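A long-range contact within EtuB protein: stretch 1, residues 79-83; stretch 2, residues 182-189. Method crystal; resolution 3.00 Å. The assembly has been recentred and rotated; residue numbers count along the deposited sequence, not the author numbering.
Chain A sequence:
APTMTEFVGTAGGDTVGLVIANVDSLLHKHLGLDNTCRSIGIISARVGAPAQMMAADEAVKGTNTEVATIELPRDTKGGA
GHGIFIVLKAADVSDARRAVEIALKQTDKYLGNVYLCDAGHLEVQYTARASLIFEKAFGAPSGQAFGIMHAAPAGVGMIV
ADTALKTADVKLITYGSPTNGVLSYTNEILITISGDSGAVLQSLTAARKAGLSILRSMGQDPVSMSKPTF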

ATOM      1  N   GLY A  79       9.036  -2.105   1.544  1.00 50.23           N
ATOM      2  CA  GLY A  79       8.149  -1.260   2.381  1.00 49.64           C
ATOM      3  C   GLY A  79       9.162  -0.522   3.204  1.00 48.80           C
ATOM      4  O   GLY A  79      10.214  -0.245   2.668  1.00 48.61           O
ATOM      5  N   ALA A  80       8.915  -0.204   4.477  1.00 48.35           N
ATOM      6  CA  ALA A  80       7.677  -0.447   5.207  1.00 47.64           C
ATOM      7  C   ALA A  80       6.926   0.853   5.600  1.00 47.18           C
ATOM      8  O   ALA A  80       5.922   0.784   6.311  1.00 47.07           O
ATOM      9  CB  ALA A  80       7.989  -1.261   6.463  1.00 47.57           C
ATOM     10  N   GLY A  81       7.410   2.017   5.144  1.00 46.59           N
ATOM     11  CA  GLY A  81       6.848   3.329   5.502  1.00 45.94           C
ATOM     12  C   GLY A  81       6.185   4.111   4.376  1.00 45.95           C
ATOM     13  O   GLY A  81       5.718   3.541   3.379  1.00 46.02           O
ATOM     14  N   HIS A  82       6.111   5.422   4.561  1.00 45.81           N
ATOM     15  CA  HIS A  82       5.662   6.370   3.537  1.00 45.86           C
ATOM     16  C   HIS A  82       6.944   6.919   2.843  1.00 46.28           C
ATOM     17  O   HIS A  82       8.022   6.761   3.419  1.00 46.79           O
ATOM     18  CB  HIS A  82       4.902   7.476   4.252  1.00 45.72           C
ATOM     19  CG  HIS A  82       3.790   6.990   5.139  1.00 45.86           C
ATOM     20  ND1 HIS A  82       3.903   6.932   6.511  1.00 46.41           N
ATOM     21  CD2 HIS A  82       2.529   6.582   4.853  1.00 45.80           C
ATOM     22  CE1 HIS A  82       2.766   6.501   7.031  1.00 45.63           C
ATOM     23  NE2 HIS A  82       1.916   6.279   6.045  1.00 45.21           N
ATOM     24  N   GLY A  83       6.928   7.583   1.678  1.00 46.17           N
ATOM     25  CA  GLY A  83       5.810   8.186   0.986  1.00 46.04           C
ATOM     26  C   GLY A  83       5.645   9.649   1.386  1.00 46.08           C
ATOM     27  O   GLY A  83       5.045   9.927   2.430  1.00 46.91           O
ATOM     28  N   VAL A 182      -4.898   6.456  10.185  1.00 43.43           N
ATOM     29  CA  VAL A 182      -3.936   7.544  10.316  1.00 43.07           C
ATOM     30  C   VAL A 182      -2.748   7.313   9.384  1.00 43.13           C
ATOM     31  O   VAL A 182      -2.149   8.263   8.897  1.00 43.00           O
ATOM     32  CB  VAL A 182      -3.455   7.705  11.781  1.00 43.22           C
ATOM     33  CG1 VAL A 182      -2.319   8.737  11.896  1.00 42.88           C
ATOM     34  CG2 VAL A 182      -4.618   8.072  12.688  1.00 42.68           C
ATOM     35  N   LEU A 183      -2.417   6.049   9.134  1.00 43.36           N
ATOM     36  CA  LEU A 183      -1.268   5.706   8.296  1.00 43.68           C
ATOM     37  C   LEU A 183      -1.720   4.996   7.034  1.00 43.93           C
ATOM     38  O   LEU A 183      -2.735   4.308   7.037  1.00 44.51           O
ATOM     39  CB  LEU A 183      -0.286   4.800   9.050  1.00 43.64           C
ATOM     40  CG  LEU A 183       0.094   5.071  10.509  1.00 43.35           C
ATOM     41  CD1 LEU A 183       1.073   4.003  10.936  1.00 43.10           C
ATOM     42  CD2 LEU A 183       0.672   6.465  10.731  1.00 42.41           C
ATOM     43  N   SER A 184      -0.952   5.137   5.966  1.00 43.96           N
ATOM     44  CA  SER A 184      -1.302   4.534   4.694  1.00 44.26           C
ATOM     45  C   SER A 184      -0.948   3.057   4.605  1.00 44.46           C
ATOM     46  O   SER A 184      -0.274   2.640   3.659  1.00 44.46           O
ATOM     47  CB  SER A 184      -0.613   5.288   3.565  1.00 44.32           C
ATOM     48  OG  SER A 184      -1.025   6.637   3.561  1.00 44.96           O
ATOM     49  N   TYR A 185      -1.414   2.267   5.574  1.00 44.65           N
ATOM     50  CA  TYR A 185      -1.140   0.822   5.612  1.00 44.94           C
ATOM     51  C   TYR A 185       0.347   0.482   5.662  1.00 44.83           C
ATOM     52  O   TYR A 185       0.809  -0.446   4.989  1.00 44.83           O
ATOM     53  CB  TYR A 185      -1.735   0.108   4.397  1.00 45.52           C
ATOM     54  CG  TYR A 185      -3.207   0.274   4.182  1.00 46.15           C
ATOM     55  CD1 TYR A 185      -4.075   0.487   5.244  1.00 46.65           C
ATOM     56  CD2 TYR A 185      -3.742   0.165   2.907  1.00 47.09           C
ATOM     57  CE1 TYR A 185      -5.433   0.623   5.041  1.00 46.81           C
ATOM     58  CE2 TYR A 185      -5.105   0.293   2.696  1.00 47.70           C
ATOM     59  CZ  TYR A 185      -5.936   0.529   3.766  1.00 46.67           C
ATOM     60  OH  TYR A 185      -7.277   0.654   3.550  1.00 47.09           O
ATOM     61  N   THR A 186       1.097   1.241   6.445  1.00 44.68           N
ATOM     62  CA  THR A 186       2.517   0.986   6.623  1.00 44.29           C
ATOM     63  C   THR A 186       2.670  -0.016   7.760  1.00 44.35           C
ATOM     64  O   THR A 186       1.750  -0.206   8.554  1.00 44.37           O
ATOM     65  CB  THR A 186       3.278   2.296   6.904  1.00 44.11           C
ATOM     66  OG1 THR A 186       2.697   2.965   8.026  1.00 43.40           O
ATOM     67  CG2 THR A 186       3.186   3.218   5.697  1.00 43.99           C
ATOM     68  N   ASN A 187       3.803  -0.692   7.837  1.00 44.48           N
ATOM     69  CA  ASN A 187       3.993  -1.607   8.954  1.00 44.59           C
ATOM     70  C   ASN A 187       4.636  -0.881  10.137  1.00 44.52           C
ATOM     71  O   ASN A 187       5.716  -1.250  10.595  1.00 44.53           O
ATOM     72  CB  ASN A 187       4.792  -2.838   8.534  1.00 44.50           C
ATOM     73  CG  ASN A 187       4.546  -4.028   9.440  1.00 44.94           C
ATOM     74  OD1 ASN A 187       4.314  -3.878  10.645  1.00 46.24           O
ATOM     75  ND2 ASN A 187       4.605  -5.223   8.870  1.00 45.15           N
ATOM     76  N   GLU A 188       3.952   0.149  10.629  1.00 44.44           N
ATOM     77  CA  GLU A 188       4.487   1.003  11.680  1.00 44.67           C
ATOM     78  C   GLU A 188       3.466   1.280  12.768  1.00 44.86           C
ATOM     79  O   GLU A 188       2.257   1.251  12.521  1.00 44.86           O
ATOM     80  CB  GLU A 188       4.897   2.356  11.104  1.00 44.55           C
ATOM     81  CG  GLU A 188       5.925   2.342   9.990  1.00 44.81           C
ATOM     82  CD  GLU A 188       5.910   3.639   9.202  1.00 45.71           C
ATOM     83  OE1 GLU A 188       4.808   4.192   8.989  1.00 45.69           O
ATOM     84  OE2 GLU A 188       6.992   4.115   8.794  1.00 46.87           O
ATOM     85  N   ILE A 189       3.965   1.557  13.972  1.00 45.05           N
ATOM     86  CA  ILE A 189       3.209   2.336  14.960  1.00 44.90           C
ATOM     87  C   ILE A 189       3.830   3.731  15.020  1.00 45.28           C
ATOM     88  O   ILE A 189       5.033   3.868  15.232  1.00 45.33           O
ATOM     89  CB  ILE A 189       3.184   1.679  16.365  1.00 44.61           C
ATOM     90  CG1 ILE A 189       2.300   0.431  16.360  1.00 43.92           C
ATOM     91  CG2 ILE A 189       2.715   2.669  17.425  1.00 43.66           C
ATOM     92  CD1 ILE A 189       0.821   0.717  16.278  1.00 43.33           C
TER

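Two irregular loops, more than a hundred residues apart in sequence, meet here over a modest 298 Å² of buried surface, and with no regular secondary structure on either side the contact rests on a few well-placed groups. Two hydrogen bonds fix it, both given by backbone NH groups of the second loop, one to a backbone carbonyl and one to an imidazole nitrogen.

The first joins main chain to main chain: N187 N donates to A80 O at 3.0 Å, with 5.4 Å between A80 CA and N187 CA. A80 brings little side chain to this point, and its methyl lies sideways, with A80 CB 4.1 Å from N187 CB. The same carbonyl packs against the next side chain back, A80 O lying 3.1 Å from T186 CB. N187 itself leads the end of its side chain away, and its side-chain amide (N187 OD1 and N187 ND2) is hydrogen-bonded elsewhere in the structure; what it gives this contact is chiefly its backbone NH.

H82 has the largest area covered by the other loop, 87 Å². Its CA-to-CB bond runs sideways, but chi1 at -54° (m) and chi2 at 103° carry the ring across to the other loop. There H82 NE2 accepts a hydrogen bond from S184 N, 3.1 Å away with a nearly straight angle of 164°. Such a bond requires NE2 to be unprotonated and places the donor near the ring plane, where the nitrogen lone pair points. L183 also sits at this edge, its CA 3.9 Å from H82 NE2.

One face of the imidazole is taken by T186. Its CB points toward the first loop, and chi1 at 55° (p) sets CG2 over the ring, 3.5 Å from the centroid of H82 and only 16° off the normal, a CH-pi contact. Threonine suits the place because its two branches do different work: while the methyl covers the ring, T186 OG1 donates to E188 OE1 at 2.6 Å, a bond within its own loop.

The CA-to-CB bond of E188 points toward the first loop; chi1 is m and chi2 t, and chi3 is -37°. One carboxylate oxygen takes the threonine hydroxyl; the other, E188 OE2, comes within 3.4 Å of G81 CA. Here the lack of a side chain matters: an ideal CB on G81 would fall 2.9 Å from E188 OE2, a clash. T186 CG2 lies 3.4 Å from G81 C.

The rule to read is economical: aim a ring nitrogen at a backbone NH, cover the ring with a methyl, and keep the backbone bare where a carboxylate passes.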